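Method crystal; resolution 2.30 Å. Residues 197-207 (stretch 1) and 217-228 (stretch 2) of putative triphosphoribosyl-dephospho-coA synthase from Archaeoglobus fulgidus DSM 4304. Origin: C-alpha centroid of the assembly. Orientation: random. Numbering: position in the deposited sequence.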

# COMPACT_ATOMS: atom_id res chain seq x y z
N GLU A 197 -1.62 5.65 -13.59
CA GLU A 197 -2.08 6.24 -14.84
C GLU A 197 -2.95 5.30 -15.69
O GLU A 197 -3.87 5.75 -16.37
CB GLU A 197 -0.93 6.83 -15.64
CG GLU A 197 -1.28 8.16 -16.30
CD GLU A 197 -2.20 7.94 -17.49
OE1 GLU A 197 -1.96 6.94 -18.21
OE2 GLU A 197 -3.16 8.72 -17.68
N TYR A 198 -2.71 3.99 -15.62
CA TYR A 198 -3.54 3.04 -16.35
C TYR A 198 -4.90 2.90 -15.67
O TYR A 198 -5.94 2.89 -16.33
CB TYR A 198 -2.85 1.68 -16.50
CG TYR A 198 -3.60 0.70 -17.37
CD1 TYR A 198 -3.13 0.34 -18.64
CD2 TYR A 198 -4.80 0.15 -16.93
CE1 TYR A 198 -3.85 -0.54 -19.44
CE2 TYR A 198 -5.52 -0.74 -17.72
CZ TYR A 198 -5.05 -1.07 -18.96
OH TYR A 198 -5.80 -1.95 -19.70
N ALA A 199 -4.91 2.82 -14.35
CA ALA A 199 -6.18 2.87 -13.59
C ALA A 199 -7.04 4.15 -13.90
O ALA A 199 -8.25 4.06 -14.11
CB ALA A 199 -5.92 2.71 -12.10
N GLU A 200 -6.40 5.31 -13.93
CA GLU A 200 -7.12 6.57 -14.22
C GLU A 200 -7.68 6.50 -15.62
O GLU A 200 -8.75 7.04 -15.90
CB GLU A 200 -6.19 7.78 -14.10
CG GLU A 200 -6.71 8.86 -13.19
CD GLU A 200 -6.07 8.83 -11.81
OE1 GLU A 200 -4.99 9.44 -11.62
OE2 GLU A 200 -6.63 8.19 -10.90
N LYS A 201 -6.96 5.81 -16.49
CA LYS A 201 -7.35 5.75 -17.89
C LYS A 201 -8.61 4.94 -18.10
O LYS A 201 -9.37 5.20 -19.01
CB LYS A 201 -6.21 5.22 -18.75
CG LYS A 201 -6.25 5.77 -20.16
CD LYS A 201 -5.58 7.13 -20.29
CE LYS A 201 -5.18 7.38 -21.74
NZ LYS A 201 -4.48 8.70 -21.98
N ILE A 202 -8.83 3.94 -17.24
CA ILE A 202 -10.04 3.12 -17.24
C ILE A 202 -11.24 3.97 -16.98
O ILE A 202 -12.26 3.83 -17.64
CB ILE A 202 -9.98 2.01 -16.16
CG1 ILE A 202 -8.76 1.10 -16.38
CG2 ILE A 202 -11.29 1.14 -16.12
CD1 ILE A 202 -8.72 0.51 -17.72
N THR A 203 -11.14 4.86 -16.00
CA THR A 203 -12.28 5.71 -15.71
C THR A 203 -12.65 6.49 -16.97
O THR A 203 -13.82 6.56 -17.32
CB THR A 203 -12.06 6.62 -14.52
OG1 THR A 203 -11.06 7.57 -14.86
CG2 THR A 203 -11.61 5.80 -13.31
N GLU A 204 -11.65 6.98 -17.70
CA GLU A 204 -11.91 7.77 -18.93
C GLU A 204 -12.48 6.92 -20.06
O GLU A 204 -13.33 7.41 -20.83
CB GLU A 204 -10.68 8.54 -19.39
CG GLU A 204 -10.24 9.55 -18.34
CD GLU A 204 -8.86 10.13 -18.58
OE1 GLU A 204 -8.08 9.52 -19.34
OE2 GLU A 204 -8.54 11.19 -17.99
N TRP A 205 -12.00 5.67 -20.16
CA TRP A 205 -12.51 4.77 -21.19
C TRP A 205 -13.89 4.32 -20.80
O TRP A 205 -14.78 4.24 -21.65
CB TRP A 205 -11.62 3.54 -21.37
CG TRP A 205 -10.22 3.85 -21.80
CD1 TRP A 205 -9.79 4.94 -22.52
CD2 TRP A 205 -9.05 3.06 -21.55
NE1 TRP A 205 -8.43 4.88 -22.71
CE2 TRP A 205 -7.95 3.74 -22.13
CE3 TRP A 205 -8.83 1.84 -20.90
CZ2 TRP A 205 -6.64 3.22 -22.08
CZ3 TRP A 205 -7.53 1.35 -20.83
CH2 TRP A 205 -6.45 2.04 -21.41
N ALA A 206 -14.08 4.07 -19.50
CA ALA A 206 -15.40 3.67 -19.01
C ALA A 206 -16.43 4.74 -19.34
O ALA A 206 -17.50 4.41 -19.80
CB ALA A 206 -15.42 3.32 -17.50
N GLU A 207 -16.11 6.01 -19.11
CA GLU A 207 -17.15 7.04 -19.27
C GLU A 207 -17.50 7.24 -20.74
O GLU A 207 -18.50 7.82 -21.07
CB GLU A 207 -16.79 8.38 -18.59
CG GLU A 207 -15.58 9.06 -19.16
CD GLU A 207 -15.20 10.34 -18.40
OE1 GLU A 207 -15.92 10.71 -17.43
OE2 GLU A 207 -14.21 10.99 -18.79
N GLU A 217 -15.44 -4.07 -26.33
CA GLU A 217 -14.12 -3.55 -26.66
C GLU A 217 -13.32 -3.39 -25.39
O GLU A 217 -12.29 -4.03 -25.20
CB GLU A 217 -14.28 -2.18 -27.30
CG GLU A 217 -13.43 -1.95 -28.51
CD GLU A 217 -13.94 -0.76 -29.31
OE1 GLU A 217 -14.71 0.05 -28.73
OE2 GLU A 217 -13.57 -0.63 -30.50
N LEU A 218 -13.83 -2.54 -24.50
CA LEU A 218 -13.16 -2.24 -23.25
C LEU A 218 -12.91 -3.50 -22.47
O LEU A 218 -11.78 -3.73 -22.04
CB LEU A 218 -13.96 -1.24 -22.42
CG LEU A 218 -13.38 -0.86 -21.05
CD1 LEU A 218 -11.97 -0.28 -21.12
CD2 LEU A 218 -14.31 0.16 -20.38
N ASP A 219 -13.93 -4.34 -22.32
CA ASP A 219 -13.77 -5.54 -21.52
C ASP A 219 -12.61 -6.34 -22.06
O ASP A 219 -11.75 -6.79 -21.30
CB ASP A 219 -15.05 -6.37 -21.54
CG ASP A 219 -16.11 -5.82 -20.60
OD1 ASP A 219 -15.73 -5.12 -19.64
OD2 ASP A 219 -17.32 -6.08 -20.84
N GLU A 220 -12.58 -6.47 -23.39
CA GLU A 220 -11.53 -7.22 -24.05
C GLU A 220 -10.15 -6.58 -23.98
O GLU A 220 -9.13 -7.28 -24.07
CB GLU A 220 -11.90 -7.51 -25.50
CG GLU A 220 -11.33 -8.80 -25.97
CD GLU A 220 -11.22 -8.87 -27.48
OE1 GLU A 220 -12.25 -8.64 -28.17
OE2 GLU A 220 -10.10 -9.16 -27.97
N LYS A 221 -10.11 -5.25 -23.82
CA LYS A 221 -8.82 -4.58 -23.68
C LYS A 221 -8.24 -4.83 -22.29
O LYS A 221 -7.06 -5.16 -22.14
CB LYS A 221 -8.92 -3.08 -23.95
CG LYS A 221 -7.54 -2.44 -24.09
CD LYS A 221 -7.43 -1.08 -23.36
CE LYS A 221 -6.02 -0.51 -23.51
NZ LYS A 221 -5.30 -1.12 -24.66
N LEU A 222 -9.11 -4.68 -21.29
CA LEU A 222 -8.83 -5.01 -19.91
C LEU A 222 -8.33 -6.45 -19.74
O LEU A 222 -7.36 -6.71 -19.01
CB LEU A 222 -10.09 -4.76 -19.08
CG LEU A 222 -10.25 -3.38 -18.43
CD1 LEU A 222 -9.69 -2.24 -19.28
CD2 LEU A 222 -11.70 -3.09 -17.99
N LEU A 223 -8.98 -7.38 -20.44
CA LEU A 223 -8.53 -8.77 -20.47
C LEU A 223 -7.17 -8.97 -21.14
O LEU A 223 -6.25 -9.50 -20.50
CB LEU A 223 -9.58 -9.67 -21.12
CG LEU A 223 -9.34 -11.17 -20.89
CD1 LEU A 223 -9.41 -11.48 -19.40
CD2 LEU A 223 -10.34 -12.00 -21.67
N LYS A 224 -7.01 -8.55 -22.39
CA LYS A 224 -5.71 -8.69 -23.06
C LYS A 224 -4.61 -8.02 -22.23
O LYS A 224 -3.48 -8.51 -22.18
CB LYS A 224 -5.75 -8.13 -24.49
CG LYS A 224 -6.50 -9.00 -25.51
CD LYS A 224 -5.58 -9.98 -26.31
CE LYS A 224 -6.01 -10.09 -27.78
NZ LYS A 224 -4.98 -10.72 -28.69
N ASP A 225 -4.95 -6.92 -21.56
CA ASP A 225 -4.00 -6.25 -20.68
C ASP A 225 -3.74 -6.94 -19.35
O ASP A 225 -2.72 -6.66 -18.71
CB ASP A 225 -4.40 -4.80 -20.45
CG ASP A 225 -4.13 -3.94 -21.65
OD1 ASP A 225 -3.53 -4.45 -22.61
OD2 ASP A 225 -4.51 -2.76 -21.66
N GLY A 226 -4.63 -7.84 -18.93
CA GLY A 226 -4.53 -8.50 -17.61
C GLY A 226 -4.99 -7.57 -16.48
O GLY A 226 -4.60 -7.72 -15.32
N ALA A 227 -5.83 -6.59 -16.83
CA ALA A 227 -6.31 -5.61 -15.86
C ALA A 227 -7.74 -5.91 -15.45
O ALA A 227 -8.65 -5.65 -16.22
CB ALA A 227 -6.24 -4.22 -16.47
N ASN A 228 -7.97 -6.44 -14.26
CA ASN A 228 -9.33 -6.75 -13.83
C ASN A 228 -9.77 -5.79 -12.74
O ASN A 228 -9.16 -5.75 -11.70
CB ASN A 228 -9.43 -8.18 -13.31
CG ASN A 228 -10.74 -8.42 -12.52
OD1 ASN A 228 -11.84 -8.17 -13.02
ND2 ASN A 228 -10.61 -8.89 -11.28

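The two stretches form a small, mainly apolar contact between nearly antiparallel helices, closed at one end by a single very short hydrogen bond. The helix axes run at 160° and come no closer than 10.9 Å, so the space between them is bridged by side chains, and 344 Å² of surface is buried in total. Because the helices run in opposite directions, Trp205 lies across from Leu218, while Tyr198, two turns earlier, meets the C-terminal end of the second helix.

There Tyr198, with chi1 in t, extends its hydroxyl to Asp225, and Tyr198 OH donates to Asp225 OD2 at 2.5 Å, near the plane of the ring. Asp225 OD2 also forms a salt bridge with Lys221 NZ at 3.5 Å, one turn earlier in the same helix. Gly226 then leaves the helix with positive phi in a Schellman motif, and Ala227, whose N donates a hydrogen bond to Leu222 O at 2.7 Å, places its CB 3.8 Å from Tyr198 CE2.

In the middle of the contact, Ile202 CD1 comes within 3.3 Å of Leu222 CD1, shorter than a usual methyl contact; both side chains start sideways but reach inward at their tips. At the other end, Trp205 CE3 lies 3.8 Å from Leu218 CD1, and Trp205 CH2 approaches the aliphatic CE of Lys221 to 3.3 Å. Leu218 also reaches Ala206, with Leu218 CD2 3.9 Å from Ala206 CA.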